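PDB 2PAG: SMI1/KNR4 family protein from Pseudomonas syringae pv. tomato, which binds calcium ions and is otherwise of unknown function, belonging to the SUKH (SMI1/KNR4) clan. Local coordinates for residues V41-E44 / F45-V49; S120-S123 / V124-A128; Q26-E29 / I30-L34; I90-G94 / E95-C99; T77-D80 / L81-R85. All coordinates share one frame; numbering follows the deposited sequence.

Contact 1. Residues V41-E44 / F45-V49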
loop_
_atom_site.group_PDB
_atom_site.type_symbol
_atom_site.label_atom_id
_atom_site.label_comp_id
_atom_site.label_asym_id
_atom_site.label_seq_id
_atom_site.Cartn_x
_atom_site.Cartn_y
_atom_site.Cartn_z
ATOM N N VAL A 41 7.231 0.948 -8.855
ATOM C CA VAL A 41 7.729 0.416 -7.591
ATOM C C VAL A 41 6.594 0.007 -6.659
ATOM O O VAL A 41 6.702 -0.992 -5.959
ATOM C CB VAL A 41 8.692 1.404 -6.896
ATOM C CG1 VAL A 41 9.189 0.821 -5.585
ATOM C CG2 VAL A 41 9.888 1.671 -7.801
ATOM N N PHE A 42 5.503 0.769 -6.659
ATOM C CA PHE A 42 4.336 0.433 -5.846
ATOM C C PHE A 42 3.789 -0.919 -6.347
ATOM O O PHE A 42 3.432 -1.790 -5.554
ATOM C CB PHE A 42 3.289 1.549 -5.999
ATOM C CG PHE A 42 2.113 1.447 -5.060
ATOM C CD1 PHE A 42 1.977 0.394 -4.163
ATOM C CD2 PHE A 42 1.130 2.432 -5.088
ATOM C CE1 PHE A 42 0.870 0.325 -3.306
ATOM C CE2 PHE A 42 0.029 2.377 -4.246
ATOM C CZ PHE A 42 -0.104 1.319 -3.350
ATOM N N LYS A 43 3.743 -1.096 -7.666
ATOM C CA LYS A 43 3.260 -2.346 -8.243
ATOM C C LYS A 43 4.171 -3.493 -7.811
ATOM O O LYS A 43 3.711 -4.597 -7.531
ATOM C CB LYS A 43 3.237 -2.228 -9.765
ATOM C CG LYS A 43 2.573 -3.380 -10.478
ATOM C CD LYS A 43 2.120 -2.959 -11.871
ATOM C CE LYS A 43 3.277 -2.424 -12.708
ATOM N NZ LYS A 43 2.831 -1.989 -14.062
ATOM N N GLU A 44 5.471 -3.221 -7.767
ATOM C CA GLU A 44 6.457 -4.212 -7.355
ATOM C C GLU A 44 6.192 -4.620 -5.906
ATOM O O GLU A 44 6.254 -5.795 -5.557
ATOM C CB GLU A 44 7.858 -3.621 -7.501
ATOM C CG GLU A 44 8.986 -4.559 -7.158
ATOM C CD GLU A 44 10.320 -3.929 -7.457
ATOM O OE1 GLU A 44 10.609 -2.867 -6.869
ATOM O OE2 GLU A 44 11.070 -4.488 -8.288
ATOM N N PHE A 45 5.885 -3.635 -5.069
ATOM C CA PHE A 45 5.574 -3.882 -3.669
ATOM C C PHE A 45 4.351 -4.812 -3.590
ATOM O O PHE A 45 4.361 -5.833 -2.898
ATOM C CB PHE A 45 5.278 -2.536 -2.998
ATOM C CG PHE A 45 4.697 -2.643 -1.620
ATOM C CD1 PHE A 45 5.523 -2.627 -0.498
ATOM C CD2 PHE A 45 3.318 -2.704 -1.439
ATOM C CE1 PHE A 45 4.985 -2.664 0.786
ATOM C CE2 PHE A 45 2.763 -2.742 -0.151
ATOM C CZ PHE A 45 3.602 -2.721 0.961
ATOM N N LEU A 46 3.296 -4.466 -4.313
ATOM C CA LEU A 46 2.097 -5.294 -4.293
ATOM C C LEU A 46 2.350 -6.724 -4.779
ATOM O O LEU A 46 1.790 -7.684 -4.242
ATOM C CB LEU A 46 1.006 -4.644 -5.142
ATOM C CG LEU A 46 0.475 -3.310 -4.609
ATOM C CD1 LEU A 46 -0.493 -2.710 -5.615
ATOM C CD2 LEU A 46 -0.213 -3.522 -3.262
ATOM N N LEU A 47 3.208 -6.870 -5.782
ATOM C CA LEU A 47 3.498 -8.190 -6.340
ATOM C C LEU A 47 4.473 -9.030 -5.528
ATOM O O LEU A 47 4.595 -10.234 -5.767
ATOM C CB LEU A 47 4.037 -8.040 -7.767
ATOM C CG LEU A 47 3.064 -7.501 -8.815
ATOM C CD1 LEU A 47 3.825 -7.024 -10.044
ATOM C CD2 LEU A 47 2.056 -8.588 -9.181
ATOM N N THR A 48 5.152 -8.413 -4.565
ATOM C CA THR A 48 6.147 -9.129 -3.774
ATOM C C THR A 48 5.919 -9.261 -2.273
ATOM O O THR A 48 6.387 -10.224 -1.664
ATOM C CB THR A 48 7.537 -8.499 -3.968
ATOM O OG1 THR A 48 7.534 -7.152 -3.475
ATOM C CG2 THR A 48 7.888 -8.474 -5.428
ATOM N N VAL A 49 5.218 -8.309 -1.664
ATOM C CA VAL A 49 5.010 -8.378 -0.220
ATOM C C VAL A 49 3.610 -8.061 0.309
ATOM O O VAL A 49 3.425 -7.983 1.522
ATOM C CB VAL A 49 6.027 -7.466 0.520
ATOM C CG1 VAL A 49 7.446 -7.908 0.203
ATOM C CG2 VAL A 49 5.846 -6.014 0.115
#
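Phe42 and Leu46, one helical turn apart, form the dense side of this local contact. The ring runs out from the backbone with CG anti to N (chi1 -171°), which brings CE1 of Phe42 to 3.9 Å from CG of Leu46. Phe45 CD2 lies at the edge of the Phe42 ring, 4.3 Å from Phe42 CE1. Ile90 of strand 88-93 touches both aromatic residues, so this side faces the interior. Elsewhere the two segments touch more sparsely. Lys43 and Leu47 lie alongside each other, CG of Lys43 3.9 Å from CD1 of Leu47; Leu27 of helix 24-34 covers both, yet they stay partly exposed. Glu44 sends OE1 to a hydrogen bond with Trp125 of helix 124-132, while its backbone O accepts from Thr48 OG1 at 2.8 Å. Phe45 N to Val41 O (2.9 Å) and Leu46 N to Phe42 O (3.0 Å) supply the i to i+4 bonds of an alpha-helix packed between the sheet and its neighbouring helices, with the Thr48 hydroxyl folded back onto the carbonyl four residues earlier.

Contact 2. Residues S120-S123 / V124-A128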
loop_
_atom_site.group_PDB
_atom_site.type_symbol
_atom_site.label_atom_id
_atom_site.label_comp_id
_atom_site.label_asym_id
_atom_site.label_seq_id
_atom_site.Cartn_x
_atom_site.Cartn_y
_atom_site.Cartn_z
ATOM N N SER A 120 7.958 12.836 3.984
ATOM C CA SER A 120 7.793 11.969 2.823
ATOM C C SER A 120 8.925 10.954 2.718
ATOM O O SER A 120 9.953 11.076 3.387
ATOM C CB SER A 120 7.733 12.801 1.541
ATOM O OG SER A 120 8.963 13.462 1.292
ATOM N N TRP A 121 8.723 9.954 1.866
ATOM C CA TRP A 121 9.700 8.894 1.649
ATOM C C TRP A 121 9.981 8.794 0.155
ATOM O O TRP A 121 9.063 8.888 -0.664
ATOM C CB TRP A 121 9.146 7.576 2.193
ATOM C CG TRP A 121 8.941 7.632 3.676
ATOM C CD1 TRP A 121 9.806 7.201 4.643
ATOM C CD2 TRP A 121 7.844 8.242 4.364
ATOM N NE1 TRP A 121 9.316 7.511 5.893
ATOM C CE2 TRP A 121 8.112 8.151 5.750
ATOM C CE3 TRP A 121 6.657 8.860 3.946
ATOM C CZ2 TRP A 121 7.236 8.657 6.720
ATOM C CZ3 TRP A 121 5.785 9.365 4.915
ATOM C CH2 TRP A 121 6.084 9.259 6.285
ATOM N N GLU A 122 11.249 8.607 -0.198
ATOM C CA GLU A 122 11.661 8.546 -1.597
ATOM C C GLU A 122 10.997 7.474 -2.443
ATOM O O GLU A 122 10.872 7.638 -3.654
ATOM C CB GLU A 122 13.180 8.379 -1.704
ATOM C CG GLU A 122 14.004 9.571 -1.229
ATOM C CD GLU A 122 13.841 9.860 0.248
ATOM O OE1 GLU A 122 13.712 8.899 1.038
ATOM O OE2 GLU A 122 13.861 11.057 0.621
ATOM N N SER A 123 10.592 6.377 -1.812
ATOM C CA SER A 123 9.948 5.276 -2.521
ATOM C C SER A 123 9.138 4.431 -1.555
ATOM O O SER A 123 9.266 4.563 -0.328
ATOM C CB SER A 123 10.992 4.376 -3.188
ATOM O OG SER A 123 11.605 3.527 -2.226
ATOM N N VAL A 124 8.309 3.555 -2.118
ATOM C CA VAL A 124 7.491 2.665 -1.312
ATOM C C VAL A 124 8.388 1.743 -0.492
ATOM O O VAL A 124 8.018 1.310 0.600
ATOM C CB VAL A 124 6.558 1.821 -2.204
ATOM C CG1 VAL A 124 5.995 0.660 -1.423
ATOM C CG2 VAL A 124 5.440 2.699 -2.749
ATOM N N TRP A 125 9.574 1.440 -1.018
ATOM C CA TRP A 125 10.489 0.579 -0.284
ATOM C C TRP A 125 11.113 1.321 0.905
ATOM O O TRP A 125 11.399 0.709 1.938
ATOM C CB TRP A 125 11.550 0.014 -1.231
ATOM C CG TRP A 125 10.960 -1.007 -2.175
ATOM C CD1 TRP A 125 10.959 -0.966 -3.540
ATOM C CD2 TRP A 125 10.259 -2.208 -1.812
ATOM N NE1 TRP A 125 10.300 -2.061 -4.051
ATOM C CE2 TRP A 125 9.860 -2.839 -3.010
ATOM C CE3 TRP A 125 9.930 -2.809 -0.591
ATOM C CZ2 TRP A 125 9.147 -4.046 -3.022
ATOM C CZ3 TRP A 125 9.220 -4.009 -0.601
ATOM C CH2 TRP A 125 8.838 -4.613 -1.813
ATOM N N HIS A 126 11.318 2.631 0.775
ATOM C CA HIS A 126 11.848 3.412 1.896
ATOM C C HIS A 126 10.780 3.407 2.979
ATOM O O HIS A 126 11.072 3.286 4.171
ATOM C CB HIS A 126 12.116 4.864 1.493
ATOM C CG HIS A 126 13.361 5.052 0.692
ATOM N ND1 HIS A 126 13.438 4.749 -0.650
ATOM C CD2 HIS A 126 14.586 5.510 1.047
ATOM C CE1 HIS A 126 14.655 5.015 -1.089
ATOM N NE2 HIS A 126 15.371 5.479 -0.078
ATOM N N TRP A 127 9.532 3.550 2.550
ATOM C CA TRP A 127 8.414 3.547 3.479
ATOM C C TRP A 127 8.292 2.184 4.166
ATOM O O TRP A 127 8.064 2.107 5.372
ATOM C CB TRP A 127 7.114 3.861 2.737
ATOM C CG TRP A 127 5.918 3.826 3.630
ATOM C CD1 TRP A 127 5.479 4.822 4.458
ATOM C CD2 TRP A 127 5.067 2.701 3.871
ATOM N NE1 TRP A 127 4.410 4.381 5.206
ATOM C CE2 TRP A 127 4.136 3.082 4.863
ATOM C CE3 TRP A 127 5.002 1.402 3.347
ATOM C CZ2 TRP A 127 3.152 2.209 5.341
ATOM C CZ3 TRP A 127 4.027 0.536 3.824
ATOM C CH2 TRP A 127 3.114 0.946 4.812
ATOM N N ALA A 128 8.443 1.110 3.397
ATOM C CA ALA A 128 8.336 -0.231 3.957
ATOM C C ALA A 128 9.428 -0.486 4.991
ATOM O O ALA A 128 9.178 -1.077 6.045
ATOM C CB ALA A 128 8.421 -1.264 2.845
#
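The indole of Trp121 offers one face to Trp127, whose five-membered ring comes in edge first, with CD1 of Trp127 over the ring centre; the planes stand at 89° in a T-shaped (edge-to-face) pair with centroids 5.4 Å apart. Over one face of the His126 imidazole lies CB of Glu122, 3.8 Å from the ring centroid in a CH-pi contact, and OE1 of Glu122 approaches CD2 of His126 at 3.5 Å on a chain bent at chi2. In the plane of the ring, Ser123 OG and His126 ND1 share a 2.7 Å hydrogen bond. Ser123 is the N-cap, the same OG accepting a weak capping bond from Trp125 N, while Ser123 O receives Trp127 N at 3.1 Å. The serine therefore ties the helix start to the imidazole. Before the turn, Trp121 pairs by its backbone with Val106 of strand 106-109; after it, Val124 packs on Phe45 of helix 40-49, and Trp127 reaches Ile90 and Cys91 of strand 88-93, joining the sheet edge to helix 124-132.

Contact 3. Residues Q26-E29 / I30-L34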
loop_
_atom_site.group_PDB
_atom_site.type_symbol
_atom_site.label_atom_id
_atom_site.label_comp_id
_atom_site.label_asym_id
_atom_site.label_seq_id
_atom_site.Cartn_x
_atom_site.Cartn_y
_atom_site.Cartn_z
ATOM N N GLN A 26 -4.001 -9.581 -12.015
ATOM C CA GLN A 26 -4.859 -9.052 -10.964
ATOM C C GLN A 26 -4.588 -7.566 -10.762
ATOM O O GLN A 26 -5.515 -6.790 -10.539
ATOM C CB GLN A 26 -4.653 -9.832 -9.658
ATOM C CG GLN A 26 -5.356 -11.188 -9.651
ATOM C CD GLN A 26 -5.032 -12.033 -8.430
ATOM O OE1 GLN A 26 -3.884 -12.425 -8.217
ATOM N NE2 GLN A 26 -6.049 -12.325 -7.622
ATOM N N LEU A 27 -3.323 -7.161 -10.843
ATOM C CA LEU A 27 -3.003 -5.747 -10.680
ATOM C C LEU A 27 -3.565 -4.933 -11.840
ATOM O O LEU A 27 -4.049 -3.818 -11.643
ATOM C CB LEU A 27 -1.495 -5.532 -10.565
ATOM C CG LEU A 27 -0.948 -5.758 -9.151
ATOM C CD1 LEU A 27 -1.107 -7.209 -8.751
ATOM C CD2 LEU A 27 0.511 -5.356 -9.105
ATOM N N VAL A 28 -3.505 -5.482 -13.049
ATOM C CA VAL A 28 -4.051 -4.766 -14.196
ATOM C C VAL A 28 -5.546 -4.543 -13.966
ATOM O O VAL A 28 -6.061 -3.459 -14.239
ATOM C CB VAL A 28 -3.834 -5.539 -15.520
ATOM C CG1 VAL A 28 -4.647 -4.899 -16.643
ATOM C CG2 VAL A 28 -2.358 -5.522 -15.888
ATOM N N GLU A 29 -6.240 -5.556 -13.447
ATOM C CA GLU A 29 -7.676 -5.428 -13.178
ATOM C C GLU A 29 -7.963 -4.271 -12.224
ATOM O O GLU A 29 -8.891 -3.488 -12.443
ATOM C CB GLU A 29 -8.247 -6.712 -12.564
ATOM C CG GLU A 29 -8.308 -7.906 -13.498
ATOM C CD GLU A 29 -9.121 -9.050 -12.910
ATOM O OE1 GLU A 29 -8.813 -9.487 -11.778
ATOM O OE2 GLU A 29 -10.068 -9.515 -13.580
ATOM N N ILE A 30 -7.172 -4.172 -11.160
ATOM C CA ILE A 30 -7.349 -3.100 -10.185
ATOM C C ILE A 30 -7.108 -1.734 -10.831
ATOM O O ILE A 30 -7.873 -0.792 -10.613
ATOM C CB ILE A 30 -6.378 -3.261 -8.998
ATOM C CG1 ILE A 30 -6.677 -4.561 -8.251
ATOM C CG2 ILE A 30 -6.480 -2.056 -8.068
ATOM C CD1 ILE A 30 -8.043 -4.604 -7.585
ATOM N N GLU A 31 -6.048 -1.627 -11.622
ATOM C CA GLU A 31 -5.739 -0.366 -12.290
ATOM C C GLU A 31 -6.918 0.073 -13.147
ATOM O O GLU A 31 -7.347 1.225 -13.097
ATOM C CB GLU A 31 -4.512 -0.511 -13.189
ATOM C CG GLU A 31 -3.219 -0.742 -12.441
ATOM C CD GLU A 31 -2.016 -0.749 -13.357
ATOM O OE1 GLU A 31 -1.938 -1.637 -14.236
ATOM O OE2 GLU A 31 -1.145 0.135 -13.200
ATOM N N GLU A 32 -7.439 -0.854 -13.938
ATOM C CA GLU A 32 -8.558 -0.538 -14.812
ATOM C C GLU A 32 -9.802 -0.136 -14.032
ATOM O O GLU A 32 -10.520 0.780 -14.433
ATOM C CB GLU A 32 -8.852 -1.731 -15.721
ATOM C CG GLU A 32 -7.643 -2.156 -16.537
ATOM C CD GLU A 32 -7.936 -3.325 -17.454
ATOM O OE1 GLU A 32 -8.556 -4.306 -16.987
ATOM O OE2 GLU A 32 -7.534 -3.267 -18.638
ATOM N N GLN A 33 -10.056 -0.813 -12.918
ATOM C CA GLN A 33 -11.214 -0.503 -12.083
ATOM C C GLN A 33 -11.165 0.914 -11.540
ATOM O O GLN A 33 -12.202 1.568 -11.389
ATOM C CB GLN A 33 -11.278 -1.437 -10.886
ATOM C CG GLN A 33 -11.750 -2.823 -11.163
ATOM C CD GLN A 33 -11.686 -3.662 -9.909
ATOM O OE1 GLN A 33 -12.221 -3.280 -8.858
ATOM N NE2 GLN A 33 -11.026 -4.807 -10.001
ATOM N N LEU A 34 -9.959 1.375 -11.219
ATOM C CA LEU A 34 -9.775 2.710 -10.661
ATOM C C LEU A 34 -9.368 3.728 -11.718
ATOM O O LEU A 34 -9.206 4.915 -11.427
ATOM C CB LEU A 34 -8.726 2.654 -9.552
ATOM C CG LEU A 34 -9.138 1.837 -8.323
ATOM C CD1 LEU A 34 -7.912 1.488 -7.501
ATOM C CD2 LEU A 34 -10.131 2.628 -7.489
#
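Val28 and Glu32, a turn apart on helix 24-34, meet through a methyl group and a carboxylate carbon, CG1 of Val28 standing 3.7 Å from CD of Glu32. The valine places this methyl opposite its own N (chi1 169°), directed along the helix to the next turn. Glu32 takes the other common course, its CG lying beside the backbone N (chi1 -57°), which carries the chain back over the preceding turn until CG is 3.1 Å from Val28 O. Gln33 repeats the pattern: its CG sits 3.2 Å from Glu29 O, and the amide nitrogen NE2 stays near that oxygen, 3.5 Å away. Glu31 also leans back, CG of Glu31 approaching Leu27 O at 3.3 Å, but its OE2 is hydrogen-bonded to the backbone N of Ile38, beyond the helix. On the inner side, CG1 of Ile30 lies 3.4 Å from Gln26 O, and the residue packs against Leu71 and Pro72 of helix 71-81, while Leu27 packs on helix 40-49. Beneath these chains Glu32 N donates to Val28 O (3.0 Å) and Gln33 N to Glu29 O (3.0 Å). A glutamate-rich outer face over a leucine and isoleucine inner face marks this as an amphipathic surface helix.

Contact 4. Residues I90-G94 / E95-C99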
loop_
_atom_site.group_PDB
_atom_site.type_symbol
_atom_site.label_atom_id
_atom_site.label_comp_id
_atom_site.label_asym_id
_atom_site.label_seq_id
_atom_site.Cartn_x
_atom_site.Cartn_y
_atom_site.Cartn_z
ATOM N N ILE A 90 -1.317 3.727 0.040
ATOM C CA ILE A 90 -0.568 2.493 0.182
ATOM C C ILE A 90 -0.868 1.959 1.581
ATOM O O ILE A 90 -0.789 0.761 1.822
ATOM C CB ILE A 90 0.971 2.685 -0.025
ATOM C CG1 ILE A 90 1.673 1.348 0.221
ATOM C CG2 ILE A 90 1.536 3.755 0.928
ATOM C CD1 ILE A 90 3.142 1.332 -0.170
ATOM N N CYS A 91 -1.238 2.841 2.506
ATOM C CA CYS A 91 -1.548 2.360 3.844
ATOM C C CYS A 91 -2.331 3.337 4.700
ATOM O O CYS A 91 -1.929 4.480 4.887
ATOM C CB CYS A 91 -0.259 1.969 4.574
ATOM S SG CYS A 91 -0.518 1.190 6.188
ATOM N N GLN A 92 -3.460 2.868 5.218
ATOM C CA GLN A 92 -4.283 3.688 6.096
ATOM C C GLN A 92 -3.665 3.676 7.499
ATOM O O GLN A 92 -3.058 2.686 7.914
ATOM C CB GLN A 92 -5.698 3.114 6.159
ATOM C CG GLN A 92 -6.687 3.989 6.914
ATOM C CD GLN A 92 -8.036 3.320 7.088
ATOM O OE1 GLN A 92 -8.433 2.475 6.280
ATOM N NE2 GLN A 92 -8.763 3.708 8.142
ATOM N N ASP A 93 -3.796 4.781 8.221
ATOM C CA ASP A 93 -3.284 4.865 9.590
ATOM C C ASP A 93 -4.274 5.741 10.339
ATOM O O ASP A 93 -4.088 6.951 10.445
ATOM C CB ASP A 93 -1.884 5.487 9.627
ATOM C CG ASP A 93 -1.260 5.447 11.020
ATOM O OD1 ASP A 93 -1.763 4.690 11.883
ATOM O OD2 ASP A 93 -0.256 6.160 11.248
ATOM N N GLY A 94 -5.334 5.117 10.841
ATOM C CA GLY A 94 -6.366 5.866 11.535
ATOM C C GLY A 94 -7.155 6.612 10.475
ATOM O O GLY A 94 -7.731 5.994 9.574
ATOM N N GLU A 95 -7.182 7.938 10.574
ATOM C CA GLU A 95 -7.882 8.765 9.599
ATOM C C GLU A 95 -6.879 9.364 8.616
ATOM O O GLU A 95 -7.250 10.129 7.727
ATOM C CB GLU A 95 -8.657 9.891 10.295
ATOM C CG GLU A 95 -7.889 10.593 11.396
ATOM C CD GLU A 95 -8.541 11.897 11.830
ATOM O OE1 GLU A 95 -9.772 12.036 11.660
ATOM O OE2 GLU A 95 -7.821 12.775 12.349
ATOM N N ASP A 96 -5.605 9.012 8.780
ATOM C CA ASP A 96 -4.567 9.511 7.885
ATOM C C ASP A 96 -4.231 8.441 6.863
ATOM O O ASP A 96 -4.575 7.273 7.039
ATOM C CB ASP A 96 -3.304 9.892 8.657
ATOM C CG ASP A 96 -3.511 11.079 9.581
ATOM O OD1 ASP A 96 -4.464 11.864 9.363
ATOM O OD2 ASP A 96 -2.702 11.230 10.517
ATOM N N TYR A 97 -3.543 8.836 5.798
ATOM C CA TYR A 97 -3.189 7.889 4.743
ATOM C C TYR A 97 -1.813 8.107 4.151
ATOM O O TYR A 97 -1.460 9.223 3.780
ATOM C CB TYR A 97 -4.175 7.991 3.576
ATOM C CG TYR A 97 -5.564 7.489 3.854
ATOM C CD1 TYR A 97 -5.899 6.156 3.641
ATOM C CD2 TYR A 97 -6.548 8.354 4.327
ATOM C CE1 TYR A 97 -7.181 5.689 3.888
ATOM C CE2 TYR A 97 -7.834 7.899 4.583
ATOM C CZ TYR A 97 -8.142 6.566 4.361
ATOM O OH TYR A 97 -9.409 6.103 4.609
ATOM N N TYR A 98 -1.038 7.033 4.058
ATOM C CA TYR A 98 0.258 7.117 3.394
ATOM C C TYR A 98 -0.177 6.879 1.948
ATOM O O TYR A 98 -0.859 5.895 1.656
ATOM C CB TYR A 98 1.189 6.007 3.888
ATOM C CG TYR A 98 1.695 6.230 5.297
ATOM C CD1 TYR A 98 2.734 7.122 5.551
ATOM C CD2 TYR A 98 1.137 5.544 6.375
ATOM C CE1 TYR A 98 3.217 7.328 6.848
ATOM C CE2 TYR A 98 1.613 5.744 7.682
ATOM C CZ TYR A 98 2.652 6.634 7.903
ATOM O OH TYR A 98 3.135 6.816 9.179
ATOM N N CYS A 99 0.170 7.804 1.058
ATOM C CA CYS A 99 -0.226 7.708 -0.346
ATOM C C CYS A 99 0.961 7.855 -1.268
ATOM O O CYS A 99 1.964 8.474 -0.909
ATOM C CB CYS A 99 -1.237 8.799 -0.689
ATOM S SG CYS A 99 -2.645 8.907 0.431
HETATM O O HOH W 1 -9.687 3.324 4.339
#
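Gln92 and Tyr97 run side by side from a non-hydrogen-bonded pair of this antiparallel hairpin, and the glutamine can be followed atom by atom. Its CB lies 3.7 Å from CE1 of Tyr97. The next carbon, CG, goes anti to the backbone N (chi1 -173°) and comes closer, 3.5 Å from that same CE1. At CD the chain divides. NE2 reaches forward to the turn and donates to Gly94 O at 2.9 Å, the acceptor lying in the amide plane; OE1 instead receives a bond from a water that also joins Tyr97 OH, at the edge of the phenol and in its plane. Both ends of the amide are thus engaged, which fixes its rotation. On the other sheet face the planes of the Asp93 carboxylate and the Tyr98 ring are nearly parallel, 10° apart, the two side chains running side by side with CB of Asp93 4.0 Å from Tyr98 CE2. Asp93 to Asp96 forms a type II' turn, with Gly94 at positive phi. At the far end, Tyr98 O accepts from Ile90 N (2.7 Å) and Cys91 N (3.2 Å): a classic beta bulge. Asp96 directs OD1 to the backbone N of Ala111. The chemistry implies a division of labour: backbone bonds set the hairpin register, while the amide and its water tie the turn to the tyrosine against helix 71-81.

Contact 5. Residues T77-D80 / L81-R85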
loop_
_atom_site.group_PDB
_atom_site.type_symbol
_atom_site.label_atom_id
_atom_site.label_comp_id
_atom_site.label_asym_id
_atom_site.label_seq_id
_atom_site.Cartn_x
_atom_site.Cartn_y
_atom_site.Cartn_z
ATOM N N THR A 77 -12.722 5.497 -0.070
ATOM C CA THR A 77 -12.829 6.104 1.254
ATOM C C THR A 77 -11.889 7.294 1.405
ATOM O O THR A 77 -12.290 8.356 1.878
ATOM C CB THR A 77 -12.515 5.084 2.362
ATOM O OG1 THR A 77 -13.477 4.018 2.325
ATOM C CG2 THR A 77 -12.548 5.758 3.727
ATOM N N ALA A 78 -10.639 7.119 0.992
ATOM C CA ALA A 78 -9.645 8.181 1.103
ATOM C C ALA A 78 -9.958 9.382 0.212
ATOM O O ALA A 78 -9.885 10.528 0.656
ATOM C CB ALA A 78 -8.250 7.625 0.770
ATOM N N TRP A 79 -10.309 9.125 -1.044
ATOM C CA TRP A 79 -10.612 10.213 -1.958
ATOM C C TRP A 79 -11.860 10.967 -1.512
ATOM O O TRP A 79 -11.936 12.186 -1.664
ATOM C CB TRP A 79 -10.768 9.681 -3.389
ATOM C CG TRP A 79 -9.478 9.166 -3.959
ATOM C CD1 TRP A 79 -8.218 9.612 -3.670
ATOM C CD2 TRP A 79 -9.324 8.138 -4.941
ATOM N NE1 TRP A 79 -7.287 8.924 -4.418
ATOM C CE2 TRP A 79 -7.938 8.013 -5.206
ATOM C CE3 TRP A 79 -10.219 7.309 -5.626
ATOM C CZ2 TRP A 79 -7.430 7.091 -6.130
ATOM C CZ3 TRP A 79 -9.715 6.391 -6.545
ATOM C CH2 TRP A 79 -8.332 6.291 -6.788
ATOM N N ASP A 80 -12.835 10.253 -0.957
ATOM C CA ASP A 80 -14.046 10.913 -0.478
ATOM C C ASP A 80 -13.733 11.727 0.770
ATOM O O ASP A 80 -14.392 12.733 1.040
ATOM C CB ASP A 80 -15.152 9.896 -0.152
ATOM C CG ASP A 80 -16.019 9.563 -1.354
ATOM O OD1 ASP A 80 -16.127 10.411 -2.268
ATOM O OD2 ASP A 80 -16.610 8.461 -1.376
ATOM N N LEU A 81 -12.726 11.290 1.527
ATOM C CA LEU A 81 -12.331 11.976 2.754
ATOM C C LEU A 81 -11.493 13.221 2.472
ATOM O O LEU A 81 -11.320 14.068 3.352
ATOM C CB LEU A 81 -11.555 11.020 3.667
ATOM C CG LEU A 81 -11.202 11.524 5.070
ATOM C CD1 LEU A 81 -12.484 11.785 5.849
ATOM C CD2 LEU A 81 -10.344 10.497 5.799
ATOM N N GLY A 82 -10.970 13.337 1.252
ATOM C CA GLY A 82 -10.171 14.503 0.911
ATOM C C GLY A 82 -8.820 14.253 0.257
ATOM O O GLY A 82 -8.177 15.185 -0.226
ATOM N N VAL A 83 -8.368 13.007 0.241
ATOM C CA VAL A 83 -7.084 12.707 -0.380
ATOM C C VAL A 83 -7.165 13.005 -1.874
ATOM O O VAL A 83 -8.094 12.563 -2.552
ATOM C CB VAL A 83 -6.702 11.223 -0.198
ATOM C CG1 VAL A 83 -5.413 10.918 -0.954
ATOM C CG2 VAL A 83 -6.530 10.914 1.277
ATOM N N PRO A 84 -6.207 13.783 -2.405
ATOM C CA PRO A 84 -6.211 14.108 -3.835
ATOM C C PRO A 84 -6.312 12.835 -4.683
ATOM O O PRO A 84 -5.619 11.858 -4.412
ATOM C CB PRO A 84 -4.873 14.821 -4.024
ATOM C CG PRO A 84 -4.686 15.516 -2.710
ATOM C CD PRO A 84 -5.098 14.466 -1.711
ATOM N N ARG A 85 -7.178 12.849 -5.697
ATOM C CA ARG A 85 -7.376 11.691 -6.576
ATOM C C ARG A 85 -6.086 11.190 -7.225
ATOM O O ARG A 85 -5.956 10.006 -7.539
ATOM C CB ARG A 85 -8.385 12.039 -7.675
ATOM C CG ARG A 85 -8.642 10.929 -8.700
ATOM C CD ARG A 85 -9.375 9.749 -8.083
ATOM N NE ARG A 85 -10.169 9.014 -9.067
ATOM C CZ ARG A 85 -9.692 8.089 -9.893
ATOM N NH1 ARG A 85 -8.409 7.763 -9.869
ATOM N NH2 ARG A 85 -10.508 7.484 -10.746
HETATM O O HOH W 2 -10.368 13.628 -3.335
#
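Helix 71-81 runs out where Leu81 N still bonds to Thr77 O (3.0 Å), and the chain then leaves helical geometry at Gly82, whose phi of 130° is readily accessible to glycine. Val83 N turns back to Ala78 O at 2.9 Å, and weak bonds from Leu81 N and Gly82 N gather on the same oxygen. With a further weak bond from Gly82 N to Trp79 O (3.3 Å), this is a Schellman motif, leading into the loop before strand 88-93. A water spans the bend, donating to both Trp79 O and Val83 O. Val83 CG2 lies 3.7 Å from CB of Ala78; the valine also touches Cys99, and the alanine Tyr97. Trp79 carries the outer side. CD of Arg85 sits over the centre of the six-membered ring, 3.4 Å from its centroid, and the guanidinium follows nearly flat, planes 16° apart, with NH1 of Arg85 3.4 Å from CH2 of Trp79 in an off-centre cation-pi stack. A bend at chi2 (68°) helps fold the arginine over the indole. Its NH2 bonds to Leu34 O, while Trp79 NE1 bonds to Leu87 O.

Contacts 1, 2 and 4 share an apolar interior: Ile90 of contact 4 touches Phe42 and Phe45 of contact 1 and Val124 and Trp127 of contact 2, and Tyr98 meets both tryptophans of the T-shaped pair. Contacts 3 and 5 lie farther out, their centres about 14 and 15 Å from that of the chain, and carry more exposed, charged residues. They are joined to each other by Arg85 and Leu34. Contact 3 reaches contact 1 through Leu27, whereas contact 5 backs onto contact 4 through Tyr97 and Cys99. Three are helical or helix-ending, one caps a helix start, and contact 4 alone is a hairpin.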